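Long-range contacts in quinonprotein alcohol dehydrogenase-like protein (Bacteroides thetaiotaomicron VPI-5482, PDB 4R5O), which is of unknown function but binds calcium ions and pairs an immunoglobulin-like beta-sandwich domain with a seven-bladed beta-propeller: residues K102-V107 with Y115-K120; Y106-T111 with G416-S421; L386-T391 with V401-D406; E397-V402 with L410-C415. All blocks are in the same frame, centred on the assembly; numbering follows the deposited sequence.

How the interactions relate
The four contacts lie in two adjacent sheets, which are blades of the propeller. Interaction 1 comes first along the chain and joins strands 103-108 and 111-116. Interaction 2 starts on the same strand, which it joins to the loop before strand 422-424, about 300 residues later. Interactions 3 and 4 are nested inside that long span. They are successive hairpins sharing strand 397-403, with centres about 8 Å apart. The centres of interactions 1 and 4 are about 11 Å apart, and Tyr-115 meets His-411 and Val-413 between the two sheets. Early and late parts of the propeller thus become neighbours, which closes the ring of blades.

Interaction 1 of 4, residues K102-V107 with Y115-K120; sequences KGFFYV and YDTEKK
Tyr-115 lays its side chain against Phe-104 in an antiparallel hairpin. CG of Tyr-115 is anti to the backbone N (chi1 178°). Its CB sits over one face of the Phe-104 ring, 4.2 Å from the centroid, and also meets Tyr-106 CE1 at 3.9 Å. CG lies near Phe-104 CZ. Tyr-115 CD2 approaches Phe-104 CE2 to 3.6 Å, and the two ring planes stand at 45°. At the tip, OH bonds to His-411 ND1. Two backbone bonds join this pair: Tyr-115 N to Phe-104 O at 2.9 Å, nearly straight, and Phe-104 N to Tyr-115 O at 3.0 Å.

Beyond the pair the chain makes an Asx turn at Asp-116. Asp-116 OD1 accepts from the N-H groups of Glu-118, at 2.9 Å, and Lys-119. An alanine here would probably leave both N-H groups without their acceptor and let the turn shift. Lys-102 runs its CD past Glu-118 OE1, and its NZ makes a long salt bridge of 3.8 Å to Glu-118 OE2. On one flank of the hairpin, strand 422-424 pairs with strand 103-108. On the other, strand 121-123 pairs with strand 111-116. Val-413 of strand 409-416 packs on Tyr-106 and Tyr-115.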
loop_
_atom_site.group_PDB
_atom_site.type_symbol
_atom_site.label_atom_id
_atom_site.label_comp_id
_atom_site.label_asym_id
_atom_site.label_seq_id
_atom_site.Cartn_x
_atom_site.Cartn_y
_atom_site.Cartn_z
ATOM N N LYS A 102 -8.243 -12.433 -2.330
ATOM C CA LYS A 102 -9.524 -12.584 -1.628
ATOM C C LYS A 102 -9.830 -11.390 -0.699
ATOM O O LYS A 102 -10.342 -11.575 0.407
ATOM C CB LYS A 102 -9.503 -13.897 -0.810
ATOM C CG LYS A 102 -9.344 -15.152 -1.681
ATOM C CD LYS A 102 -10.459 -15.296 -2.725
ATOM C CE LYS A 102 -10.208 -16.434 -3.681
ATOM N NZ LYS A 102 -11.286 -16.540 -4.700
ATOM N N GLY A 103 -9.614 -10.179 -1.204
ATOM C CA GLY A 103 -9.862 -8.935 -0.474
ATOM C C GLY A 103 -8.985 -7.791 -0.943
ATOM O O GLY A 103 -8.719 -7.666 -2.144
ATOM N N PHE A 104 -8.535 -6.934 -0.004
ATOM C CA PHE A 104 -7.668 -5.787 -0.366
ATOM C C PHE A 104 -6.696 -5.421 0.750
ATOM O O PHE A 104 -7.003 -5.647 1.927
ATOM C CB PHE A 104 -8.510 -4.534 -0.709
ATOM C CG PHE A 104 -9.443 -4.098 0.401
ATOM C CD1 PHE A 104 -8.992 -3.281 1.432
ATOM C CD2 PHE A 104 -10.778 -4.487 0.403
ATOM C CE1 PHE A 104 -9.853 -2.890 2.462
ATOM C CE2 PHE A 104 -11.635 -4.100 1.432
ATOM C CZ PHE A 104 -11.172 -3.288 2.444
ATOM N N PHE A 105 -5.552 -4.805 0.379
ATOM C CA PHE A 105 -4.598 -4.262 1.357
ATOM C C PHE A 105 -5.060 -2.877 1.744
ATOM O O PHE A 105 -5.801 -2.252 0.993
ATOM C CB PHE A 105 -3.138 -4.238 0.844
ATOM C CG PHE A 105 -2.519 -5.544 0.362
ATOM C CD1 PHE A 105 -2.025 -6.479 1.272
ATOM C CD2 PHE A 105 -2.372 -5.801 -0.997
ATOM C CE1 PHE A 105 -1.434 -7.661 0.826
ATOM C CE2 PHE A 105 -1.768 -6.977 -1.446
ATOM C CZ PHE A 105 -1.305 -7.895 -0.536
ATOM N N TYR A 106 -4.719 -2.419 2.921
ATOM C CA TYR A 106 -5.052 -1.059 3.315
ATOM C C TYR A 106 -3.890 -0.572 4.147
ATOM O O TYR A 106 -3.385 -1.297 5.010
ATOM C CB TYR A 106 -6.429 -0.912 4.023
ATOM C CG TYR A 106 -6.603 -1.625 5.351
ATOM C CD1 TYR A 106 -7.052 -2.940 5.404
ATOM C CD2 TYR A 106 -6.423 -0.949 6.558
ATOM C CE1 TYR A 106 -7.238 -3.593 6.623
ATOM C CE2 TYR A 106 -6.602 -1.590 7.781
ATOM C CZ TYR A 106 -7.018 -2.912 7.807
ATOM O OH TYR A 106 -7.189 -3.563 8.995
ATOM N N VAL A 107 -3.391 0.607 3.795
ATOM C CA VAL A 107 -2.257 1.243 4.446
ATOM C C VAL A 107 -2.818 2.067 5.606
ATOM O O VAL A 107 -3.547 3.025 5.389
ATOM C CB VAL A 107 -1.425 2.075 3.425
ATOM C CG1 VAL A 107 -0.224 2.750 4.097
ATOM C CG2 VAL A 107 -0.977 1.201 2.262
ATOM N N TYR A 115 -7.509 -7.007 4.466
ATOM C CA TYR A 115 -8.884 -7.324 4.805
ATOM C C TYR A 115 -9.449 -8.319 3.783
ATOM O O TYR A 115 -9.527 -8.022 2.590
ATOM C CB TYR A 115 -9.761 -6.058 4.891
ATOM C CG TYR A 115 -11.214 -6.355 5.202
ATOM C CD1 TYR A 115 -11.619 -6.697 6.492
ATOM C CD2 TYR A 115 -12.186 -6.301 4.209
ATOM C CE1 TYR A 115 -12.957 -6.967 6.784
ATOM C CE2 TYR A 115 -13.531 -6.546 4.495
ATOM C CZ TYR A 115 -13.911 -6.874 5.782
ATOM O OH TYR A 115 -15.237 -7.092 6.050
ATOM N N ASP A 116 -9.867 -9.492 4.277
ATOM C CA ASP A 116 -10.456 -10.562 3.479
ATOM C C ASP A 116 -11.973 -10.310 3.330
ATOM O O ASP A 116 -12.707 -10.371 4.318
ATOM C CB ASP A 116 -10.154 -11.908 4.152
ATOM C CG ASP A 116 -10.366 -13.137 3.293
ATOM O OD1 ASP A 116 -11.419 -13.225 2.629
ATOM O OD2 ASP A 116 -9.513 -14.058 3.353
ATOM N N THR A 117 -12.442 -10.017 2.095
ATOM C CA THR A 117 -13.864 -9.755 1.828
ATOM C C THR A 117 -14.707 -11.060 1.904
ATOM O O THR A 117 -15.939 -10.972 1.941
ATOM C CB THR A 117 -14.072 -9.073 0.467
ATOM O OG1 THR A 117 -13.442 -9.854 -0.546
ATOM C CG2 THR A 117 -13.545 -7.647 0.432
ATOM N N GLU A 118 -14.063 -12.242 1.948
ATOM C CA GLU A 118 -14.767 -13.521 2.042
ATOM C C GLU A 118 -14.942 -13.922 3.504
ATOM O O GLU A 118 -16.056 -14.297 3.890
ATOM C CB GLU A 118 -14.049 -14.635 1.261
ATOM C CG GLU A 118 -14.261 -14.558 -0.241
ATOM C CD GLU A 118 -13.698 -15.714 -1.054
ATOM O OE1 GLU A 118 -12.849 -16.478 -0.532
ATOM O OE2 GLU A 118 -14.086 -15.834 -2.238
ATOM N N LYS A 119 -13.862 -13.834 4.303
ATOM C CA LYS A 119 -13.849 -14.165 5.728
ATOM C C LYS A 119 -14.312 -12.981 6.596
ATOM O O LYS A 119 -14.524 -13.168 7.788
ATOM C CB LYS A 119 -12.437 -14.595 6.178
ATOM C CG LYS A 119 -11.843 -15.792 5.437
ATOM C CD LYS A 119 -10.422 -16.099 5.881
ATOM C CE LYS A 119 -9.838 -17.290 5.155
ATOM N NZ LYS A 119 -8.455 -17.627 5.610
ATOM N N LYS A 120 -14.439 -11.760 6.021
ATOM C CA LYS A 120 -14.767 -10.498 6.733
ATOM C C LYS A 120 -13.798 -10.324 7.926
ATOM O O LYS A 120 -14.217 -9.991 9.044
ATOM C CB LYS A 120 -16.241 -10.423 7.190
ATOM C CG LYS A 120 -17.265 -10.194 6.070
ATOM C CD LYS A 120 -18.651 -9.860 6.664
ATOM C CE LYS A 120 -19.688 -9.322 5.697
ATOM N NZ LYS A 120 -20.133 -10.303 4.685
#

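Interaction 2 of 4, residues Y106-T111 with G416-S421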
loop_
_atom_site.group_PDB
_atom_site.type_symbol
_atom_site.label_atom_id
_atom_site.label_comp_id
_atom_site.label_asym_id
_atom_site.label_seq_id
_atom_site.Cartn_x
_atom_site.Cartn_y
_atom_site.Cartn_z
ATOM N N TYR A 106 -4.719 -2.419 2.921
ATOM C CA TYR A 106 -5.052 -1.059 3.315
ATOM C C TYR A 106 -3.890 -0.572 4.147
ATOM O O TYR A 106 -3.385 -1.297 5.010
ATOM C CB TYR A 106 -6.429 -0.912 4.023
ATOM C CG TYR A 106 -6.603 -1.625 5.351
ATOM C CD1 TYR A 106 -7.052 -2.940 5.404
ATOM C CD2 TYR A 106 -6.423 -0.949 6.558
ATOM C CE1 TYR A 106 -7.238 -3.593 6.623
ATOM C CE2 TYR A 106 -6.602 -1.590 7.781
ATOM C CZ TYR A 106 -7.018 -2.912 7.807
ATOM O OH TYR A 106 -7.189 -3.563 8.995
ATOM N N VAL A 107 -3.391 0.607 3.795
ATOM C CA VAL A 107 -2.257 1.243 4.446
ATOM C C VAL A 107 -2.818 2.067 5.606
ATOM O O VAL A 107 -3.547 3.025 5.389
ATOM C CB VAL A 107 -1.425 2.075 3.425
ATOM C CG1 VAL A 107 -0.224 2.750 4.097
ATOM C CG2 VAL A 107 -0.977 1.201 2.262
ATOM N N ALA A 108 -2.552 1.625 6.827
ATOM C CA ALA A 108 -2.976 2.230 8.091
ATOM C C ALA A 108 -1.963 1.886 9.161
ATOM O O ALA A 108 -1.388 0.803 9.120
ATOM C CB ALA A 108 -4.377 1.754 8.482
ATOM N N ASP A 109 -1.690 2.835 10.062
ATOM C CA ASP A 109 -0.703 2.810 11.150
ATOM C C ASP A 109 0.678 2.448 10.576
ATOM O O ASP A 109 1.412 1.649 11.149
ATOM C CB ASP A 109 -1.096 1.866 12.324
ATOM C CG ASP A 109 -0.467 2.206 13.693
ATOM O OD1 ASP A 109 -0.058 3.384 13.904
ATOM O OD2 ASP A 109 -0.468 1.333 14.572
ATOM N N GLY A 110 0.999 3.074 9.450
ATOM C CA GLY A 110 2.281 2.993 8.770
ATOM C C GLY A 110 2.741 1.640 8.302
ATOM O O GLY A 110 3.939 1.382 8.294
ATOM N N THR A 111 1.812 0.785 7.866
ATOM C CA THR A 111 2.147 -0.562 7.367
ATOM C C THR A 111 1.042 -1.102 6.449
ATOM O O THR A 111 -0.031 -0.510 6.351
ATOM C CB THR A 111 2.396 -1.556 8.552
ATOM O OG1 THR A 111 2.725 -2.847 8.025
ATOM C CG2 THR A 111 1.214 -1.674 9.512
ATOM N N GLY A 416 -10.070 2.447 13.817
ATOM C CA GLY A 416 -9.848 3.183 15.051
ATOM C C GLY A 416 -9.269 4.563 14.851
ATOM O O GLY A 416 -9.729 5.312 13.998
ATOM N N GLU A 417 -8.223 4.874 15.611
ATOM C CA GLU A 417 -7.535 6.163 15.650
ATOM C C GLU A 417 -6.580 6.380 14.468
ATOM O O GLU A 417 -6.125 7.516 14.251
ATOM C CB GLU A 417 -6.736 6.266 16.951
ATOM C CG GLU A 417 -7.625 6.395 18.176
ATOM C CD GLU A 417 -6.913 6.407 19.511
ATOM O OE1 GLU A 417 -5.807 5.824 19.613
ATOM O OE2 GLU A 417 -7.509 6.928 20.482
ATOM N N SER A 418 -6.284 5.316 13.710
ATOM C CA SER A 418 -5.371 5.377 12.581
ATOM C C SER A 418 -6.167 5.369 11.269
ATOM O O SER A 418 -6.803 4.371 10.922
ATOM C CB SER A 418 -4.362 4.230 12.638
ATOM O OG SER A 418 -4.998 2.965 12.712
ATOM N N VAL A 419 -6.132 6.517 10.556
ATOM C CA VAL A 419 -6.810 6.742 9.271
ATOM C C VAL A 419 -6.092 5.985 8.137
ATOM O O VAL A 419 -4.904 6.248 7.902
ATOM C CB VAL A 419 -6.912 8.251 8.912
ATOM C CG1 VAL A 419 -7.710 8.456 7.632
ATOM C CG2 VAL A 419 -7.529 9.056 10.054
ATOM N N PRO A 420 -6.790 5.098 7.386
ATOM C CA PRO A 420 -6.131 4.461 6.239
ATOM C C PRO A 420 -5.911 5.507 5.143
ATOM O O PRO A 420 -6.776 6.364 4.921
ATOM C CB PRO A 420 -7.081 3.331 5.820
ATOM C CG PRO A 420 -8.325 3.548 6.583
ATOM C CD PRO A 420 -8.210 4.701 7.500
ATOM N N SER A 421 -4.724 5.493 4.524
ATOM C CA SER A 421 -4.364 6.500 3.518
ATOM C C SER A 421 -4.613 6.029 2.085
ATOM O O SER A 421 -4.777 6.867 1.182
ATOM C CB SER A 421 -2.894 6.881 3.662
ATOM O OG SER A 421 -2.042 5.749 3.591
#
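Ser-421 holds OG between its backbone N and carbonyl carbon (chi1 55°), and Val-107 holds CG1 anti to its backbone N (chi1 -180°). With these torsions Ser-421 OG comes to 3.5 Å from Val-107 CG1. The contact belongs to the closure of the beta-propeller. Here the chain leaves strand 409-416 of the last blade and crosses to strand 422-424, which pairs with strand 103-108 of the first blade of the propeller. A blade completed by strands from both ends of the propeller in this way is often called a Velcro closure.

The crossing loop lies against the end of strand 103-108. Pro-420 sets its CB 4.1 Å from Ala-108 CB. Pro-420 CB also lies 4.4 Å from Tyr-106 CD2. Through CG the proline also touches Ile-400 and Cys-415, so it sits between the two sheets. Ala-108 also opens a type I' turn that runs to Thr-111 and has weak closing bonds. Asp-109 in this turn meets the loop through carbon, its CB 4.0 Å from Ser-418 CB. Ser-418 turns its OG back to the carbonyl of Cys-415, at the end of the strand before the loop.

The polar link across the contact is in the backbone. Val-107 O receives the CA-H of Pro-420 at 3.1 Å. It also accepts the N-H of Ser-421 at 2.9 Å, met nearly along the C=O axis.

Interaction 3 of 4, residues L386-T391 with V401-D406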
loop_
_atom_site.group_PDB
_atom_site.type_symbol
_atom_site.label_atom_id
_atom_site.label_comp_id
_atom_site.label_asym_id
_atom_site.label_seq_id
_atom_site.Cartn_x
_atom_site.Cartn_y
_atom_site.Cartn_z
ATOM N N LEU A 386 -17.234 -0.120 -4.223
ATOM C CA LEU A 386 -16.597 1.159 -3.885
ATOM C C LEU A 386 -16.148 1.135 -2.427
ATOM O O LEU A 386 -16.942 0.811 -1.548
ATOM C CB LEU A 386 -17.581 2.322 -4.146
ATOM C CG LEU A 386 -17.095 3.770 -3.934
ATOM C CD1 LEU A 386 -16.185 4.234 -5.073
ATOM C CD2 LEU A 386 -18.260 4.696 -3.884
ATOM N N TYR A 387 -14.883 1.457 -2.185
ATOM C CA TYR A 387 -14.300 1.514 -0.859
ATOM C C TYR A 387 -14.126 2.955 -0.461
ATOM O O TYR A 387 -13.305 3.666 -1.033
ATOM C CB TYR A 387 -12.961 0.770 -0.791
ATOM C CG TYR A 387 -12.936 -0.595 -1.428
ATOM C CD1 TYR A 387 -13.658 -1.645 -0.891
ATOM C CD2 TYR A 387 -12.082 -0.876 -2.478
ATOM C CE1 TYR A 387 -13.624 -2.916 -1.458
ATOM C CE2 TYR A 387 -12.026 -2.145 -3.045
ATOM C CZ TYR A 387 -12.787 -3.170 -2.518
ATOM O OH TYR A 387 -12.730 -4.445 -3.023
ATOM N N VAL A 388 -14.880 3.373 0.536
ATOM C CA VAL A 388 -14.905 4.716 1.080
ATOM C C VAL A 388 -14.317 4.726 2.488
ATOM O O VAL A 388 -14.709 3.907 3.318
ATOM C CB VAL A 388 -16.354 5.229 1.083
ATOM C CG1 VAL A 388 -16.409 6.676 1.507
ATOM C CG2 VAL A 388 -17.004 5.065 -0.286
ATOM N N THR A 389 -13.385 5.666 2.761
ATOM C CA THR A 389 -12.754 5.869 4.071
ATOM C C THR A 389 -13.431 7.050 4.766
ATOM O O THR A 389 -13.388 8.171 4.271
ATOM C CB THR A 389 -11.251 6.071 3.931
ATOM O OG1 THR A 389 -10.686 4.957 3.235
ATOM C CG2 THR A 389 -10.556 6.280 5.249
ATOM N N TYR A 390 -14.079 6.770 5.911
ATOM C CA TYR A 390 -14.769 7.750 6.744
ATOM C C TYR A 390 -14.037 7.997 8.056
ATOM O O TYR A 390 -13.386 7.077 8.566
ATOM C CB TYR A 390 -16.197 7.278 7.069
ATOM C CG TYR A 390 -17.134 7.151 5.900
ATOM C CD1 TYR A 390 -17.785 8.260 5.384
ATOM C CD2 TYR A 390 -17.466 5.909 5.390
ATOM C CE1 TYR A 390 -18.699 8.145 4.338
ATOM C CE2 TYR A 390 -18.377 5.778 4.344
ATOM C CZ TYR A 390 -18.995 6.900 3.820
ATOM O OH TYR A 390 -19.897 6.791 2.786
ATOM N N THR A 391 -14.192 9.221 8.626
ATOM C CA THR A 391 -13.665 9.582 9.938
ATOM C C THR A 391 -14.718 10.394 10.667
ATOM O O THR A 391 -15.224 11.383 10.122
ATOM C CB THR A 391 -12.321 10.321 9.867
ATOM O OG1 THR A 391 -11.356 9.510 9.187
ATOM C CG2 THR A 391 -11.775 10.693 11.241
ATOM N N VAL A 401 -15.727 1.611 4.515
ATOM C CA VAL A 401 -17.038 1.077 4.157
ATOM C C VAL A 401 -16.964 0.656 2.697
ATOM O O VAL A 401 -16.525 1.430 1.847
ATOM C CB VAL A 401 -18.205 2.057 4.442
ATOM C CG1 VAL A 401 -19.541 1.441 4.052
ATOM C CG2 VAL A 401 -18.223 2.467 5.914
ATOM N N VAL A 402 -17.322 -0.601 2.438
ATOM C CA VAL A 402 -17.341 -1.230 1.122
ATOM C C VAL A 402 -18.790 -1.280 0.669
ATOM O O VAL A 402 -19.597 -1.997 1.281
ATOM C CB VAL A 402 -16.671 -2.642 1.117
ATOM C CG1 VAL A 402 -16.786 -3.305 -0.255
ATOM C CG2 VAL A 402 -15.227 -2.599 1.599
ATOM N N TYR A 403 -19.122 -0.489 -0.367
ATOM C CA TYR A 403 -20.454 -0.418 -0.961
ATOM C C TYR A 403 -20.549 -1.267 -2.211
ATOM O O TYR A 403 -19.578 -1.395 -2.936
ATOM C CB TYR A 403 -20.821 1.038 -1.322
ATOM C CG TYR A 403 -20.960 1.987 -0.148
ATOM C CD1 TYR A 403 -22.157 2.081 0.558
ATOM C CD2 TYR A 403 -19.928 2.862 0.197
ATOM C CE1 TYR A 403 -22.306 2.975 1.616
ATOM C CE2 TYR A 403 -20.066 3.760 1.257
ATOM C CZ TYR A 403 -21.255 3.807 1.968
ATOM O OH TYR A 403 -21.422 4.700 3.000
ATOM N N SER A 404 -21.726 -1.780 -2.511
ATOM C CA SER A 404 -21.962 -2.502 -3.756
ATOM C C SER A 404 -22.188 -1.489 -4.893
ATOM O O SER A 404 -22.352 -0.300 -4.603
ATOM C CB SER A 404 -23.160 -3.442 -3.597
ATOM O OG SER A 404 -24.353 -2.723 -3.322
ATOM N N LYS A 405 -22.236 -1.950 -6.169
ATOM C CA LYS A 405 -22.546 -1.101 -7.335
ATOM C C LYS A 405 -23.805 -0.250 -7.100
ATOM O O LYS A 405 -23.915 0.862 -7.616
ATOM C CB LYS A 405 -22.777 -1.949 -8.608
ATOM C CG LYS A 405 -21.706 -2.947 -9.031
ATOM C CD LYS A 405 -22.048 -3.647 -10.374
ATOM C CE LYS A 405 -23.295 -4.516 -10.390
ATOM N NZ LYS A 405 -23.625 -5.020 -11.752
ATOM N N ASP A 406 -24.756 -0.815 -6.320
ATOM C CA ASP A 406 -26.076 -0.290 -5.974
ATOM C C ASP A 406 -26.083 0.532 -4.660
ATOM O O ASP A 406 -27.143 0.980 -4.237
ATOM C CB ASP A 406 -27.044 -1.474 -5.828
ATOM C CG ASP A 406 -27.015 -2.445 -6.999
ATOM O OD1 ASP A 406 -27.331 -2.015 -8.140
ATOM O OD2 ASP A 406 -26.682 -3.641 -6.776
#
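Val-388 and Tyr-403 meet in the buried centre of this contact. Val-388 CG2 lies at the edge of the Tyr-403 ring, 3.7 Å from CE2. The reverse pairing is similar: Val-401 CG2 stands at the edge of the Tyr-390 ring, 3.6 Å from CD2. Each ring also has a valine of its own strand over one face, CG1 of Val-388 for Tyr-390 and CG1 of Val-401 for Tyr-403. The two aromatic rings and the two valines therefore interlock. Leu-386 lies on the same side of the sheet and adds CB at 4.5 Å from Tyr-403 CB. On the other side, Tyr-387 and Val-402 lie side by side and point the same way, though their modelled spacing is doubtful.

These strands, 386-392 and 397-403, form a beta hairpin and are the two middle strands of a four-stranded antiparallel propeller blade. Leu-386 with Tyr-403 and Val-388 with Val-401 are hydrogen-bonded pairs. Val-401 N reaches Val-388 O at 2.8 Å, and Val-388 N reaches Val-401 O at 2.9 Å.

At the polar edge, Tyr-390 and Tyr-403 reach toward each other tip to tip. With CG anti to the carbonyl carbon in both (chi1 -64° and -65°), the two rings lean toward each other over the same side of the sheet. A phenylalanine in place of Tyr-390 would probably leave the hydroxyl of Tyr-403 without its mate at this edge. On the opposite side Tyr-387 OH bonds to Asn-380 ND2. The two facing hydroxyls, Tyr-390 OH and Tyr-403 OH, are 2.6 Å apart, and either may donate.

Interaction 4 of 4, residues E397-V402 with L410-C415. With CA (calcium ion), chain M.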
loop_
_atom_site.group_PDB
_atom_site.type_symbol
_atom_site.label_atom_id
_atom_site.label_comp_id
_atom_site.label_asym_id
_atom_site.label_seq_id
_atom_site.Cartn_x
_atom_site.Cartn_y
_atom_site.Cartn_z
ATOM N N GLU A 397 -12.383 8.305 14.927
ATOM C CA GLU A 397 -12.584 6.891 14.687
ATOM C C GLU A 397 -12.862 6.748 13.193
ATOM O O GLU A 397 -13.748 7.412 12.636
ATOM C CB GLU A 397 -13.660 6.279 15.598
ATOM C CG GLU A 397 -14.912 7.115 15.788
ATOM C CD GLU A 397 -15.806 6.713 16.946
ATOM O OE1 GLU A 397 -15.420 5.812 17.728
ATOM O OE2 GLU A 397 -16.844 7.388 17.137
ATOM N N SER A 398 -12.006 5.959 12.531
ATOM C CA SER A 398 -12.069 5.764 11.101
ATOM C C SER A 398 -12.497 4.352 10.743
ATOM O O SER A 398 -12.230 3.384 11.475
ATOM C CB SER A 398 -10.717 6.068 10.472
ATOM O OG SER A 398 -10.377 7.420 10.716
ATOM N N LYS A 399 -13.151 4.249 9.592
ATOM C CA LYS A 399 -13.639 3.001 9.058
ATOM C C LYS A 399 -13.523 2.984 7.536
ATOM O O LYS A 399 -13.477 4.040 6.905
ATOM C CB LYS A 399 -15.100 2.754 9.484
ATOM C CG LYS A 399 -16.087 3.815 9.008
ATOM C CD LYS A 399 -17.480 3.548 9.513
ATOM C CE LYS A 399 -18.409 4.688 9.204
ATOM N NZ LYS A 399 -19.770 4.398 9.713
ATOM N N ILE A 400 -13.472 1.773 6.959
ATOM C CA ILE A 400 -13.508 1.561 5.519
ATOM C C ILE A 400 -14.858 0.911 5.236
ATOM O O ILE A 400 -15.127 -0.186 5.723
ATOM C CB ILE A 400 -12.304 0.767 4.935
ATOM C CG1 ILE A 400 -10.973 1.468 5.229
ATOM C CG2 ILE A 400 -12.501 0.548 3.438
ATOM C CD1 ILE A 400 -9.755 0.627 4.903
ATOM N N VAL A 401 -15.727 1.611 4.515
ATOM C CA VAL A 401 -17.038 1.077 4.157
ATOM C C VAL A 401 -16.964 0.656 2.697
ATOM O O VAL A 401 -16.525 1.430 1.847
ATOM C CB VAL A 401 -18.205 2.057 4.442
ATOM C CG1 VAL A 401 -19.541 1.441 4.052
ATOM C CG2 VAL A 401 -18.223 2.467 5.914
ATOM N N VAL A 402 -17.322 -0.601 2.438
ATOM C CA VAL A 402 -17.341 -1.230 1.122
ATOM C C VAL A 402 -18.790 -1.280 0.669
ATOM O O VAL A 402 -19.597 -1.997 1.281
ATOM C CB VAL A 402 -16.671 -2.642 1.117
ATOM C CG1 VAL A 402 -16.786 -3.305 -0.255
ATOM C CG2 VAL A 402 -15.227 -2.599 1.599
ATOM N N LEU A 410 -21.570 -3.500 2.376
ATOM C CA LEU A 410 -21.196 -4.916 2.346
ATOM C C LEU A 410 -20.180 -5.254 3.426
ATOM O O LEU A 410 -20.163 -6.383 3.913
ATOM C CB LEU A 410 -20.612 -5.297 0.966
ATOM C CG LEU A 410 -21.535 -5.196 -0.253
ATOM C CD1 LEU A 410 -20.796 -5.613 -1.496
ATOM C CD2 LEU A 410 -22.790 -6.047 -0.089
ATOM N N HIS A 411 -19.295 -4.301 3.754
ATOM C CA HIS A 411 -18.241 -4.480 4.753
ATOM C C HIS A 411 -17.949 -3.195 5.494
ATOM O O HIS A 411 -18.082 -2.111 4.938
ATOM C CB HIS A 411 -16.937 -4.970 4.102
ATOM C CG HIS A 411 -17.074 -6.183 3.243
ATOM N ND1 HIS A 411 -17.009 -7.435 3.766
ATOM C CD2 HIS A 411 -17.257 -6.284 1.912
ATOM C CE1 HIS A 411 -17.174 -8.263 2.748
ATOM N NE2 HIS A 411 -17.309 -7.615 1.615
ATOM N N THR A 412 -17.517 -3.322 6.741
ATOM C CA THR A 412 -17.083 -2.223 7.578
ATOM C C THR A 412 -15.799 -2.698 8.230
ATOM O O THR A 412 -15.803 -3.720 8.926
ATOM C CB THR A 412 -18.177 -1.774 8.560
ATOM O OG1 THR A 412 -19.346 -1.404 7.835
ATOM C CG2 THR A 412 -17.736 -0.596 9.428
ATOM N N VAL A 413 -14.695 -2.020 7.941
ATOM C CA VAL A 413 -13.385 -2.317 8.512
ATOM C C VAL A 413 -13.097 -1.237 9.544
ATOM O O VAL A 413 -12.982 -0.068 9.182
ATOM C CB VAL A 413 -12.286 -2.414 7.424
ATOM C CG1 VAL A 413 -10.966 -2.910 8.011
ATOM C CG2 VAL A 413 -12.730 -3.303 6.270
ATOM N N ASP A 414 -13.052 -1.595 10.827
ATOM C CA ASP A 414 -12.774 -0.617 11.872
ATOM C C ASP A 414 -11.283 -0.354 11.871
ATOM O O ASP A 414 -10.493 -1.290 11.833
ATOM C CB ASP A 414 -13.292 -1.086 13.247
ATOM C CG ASP A 414 -13.160 -0.082 14.392
ATOM O OD1 ASP A 414 -12.982 1.135 14.110
ATOM O OD2 ASP A 414 -13.282 -0.503 15.570
ATOM N N CYS A 415 -10.901 0.920 11.814
ATOM C CA CYS A 415 -9.495 1.299 11.742
ATOM C C CYS A 415 -9.088 2.087 12.995
ATOM O O CYS A 415 -7.895 2.341 13.193
ATOM C CB CYS A 415 -9.228 2.100 10.468
ATOM S SG CYS A 415 -9.438 1.149 8.941
HETATM CA CA CA M . -15.651 -5.236 10.633
HETATM O O HOH W 1 -13.030 -5.631 10.445
HETATM O O HOH W 2 -16.186 -3.246 12.172
#
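Ile-400 and Val-413 face each other in an antiparallel beta hairpin that forms the outer half of a propeller blade. Strand 409-416 is the outermost strand of this sheet. The tightly packed side carries Ile-400, Val-402, His-411 and Val-413. Ile-400 CB lies 4.0 Å from Val-413 CB. Cys-415 comes in beside this pair, its SG 4.0 Å from Ile-400 CG1. Val-402 and His-411 lie side by side and point the same way. Val-402 CG1 is 3.7 Å from His-411 CD2, and the valine CB stands at the edge of the imidazole, in its plane. His-411 ND1 bonds to Tyr-115 OH. Phe-104 and Tyr-106 of strand 103-108 cover this side, so it is buried between two sheets.

A classic beta bulge interrupts the pairing here. Leu-410 and His-411 both face Val-402. Val-402 O accepts a firm bond from Leu-410 N at 2.7 Å and a weak one from His-411 N at 3.4 Å.

The other side is looser and partly open to solvent at Lys-399, Thr-412 and Asp-414, while Val-401 on it stays buried. Lys-399 runs extended beyond CG, and its CD passes Thr-412 CG2 at 4.2 Å. Asp-414 is exposed and turns OD1 to the N-H of Gly-416. Thr-412 pairs with Val-401 without backbone hydrogen bonds, and its carbonyl points away from strand 397-403. Two waters also bind the calcium ion that this carbonyl meets, with Thr-412 O at 2.3 Å from the metal.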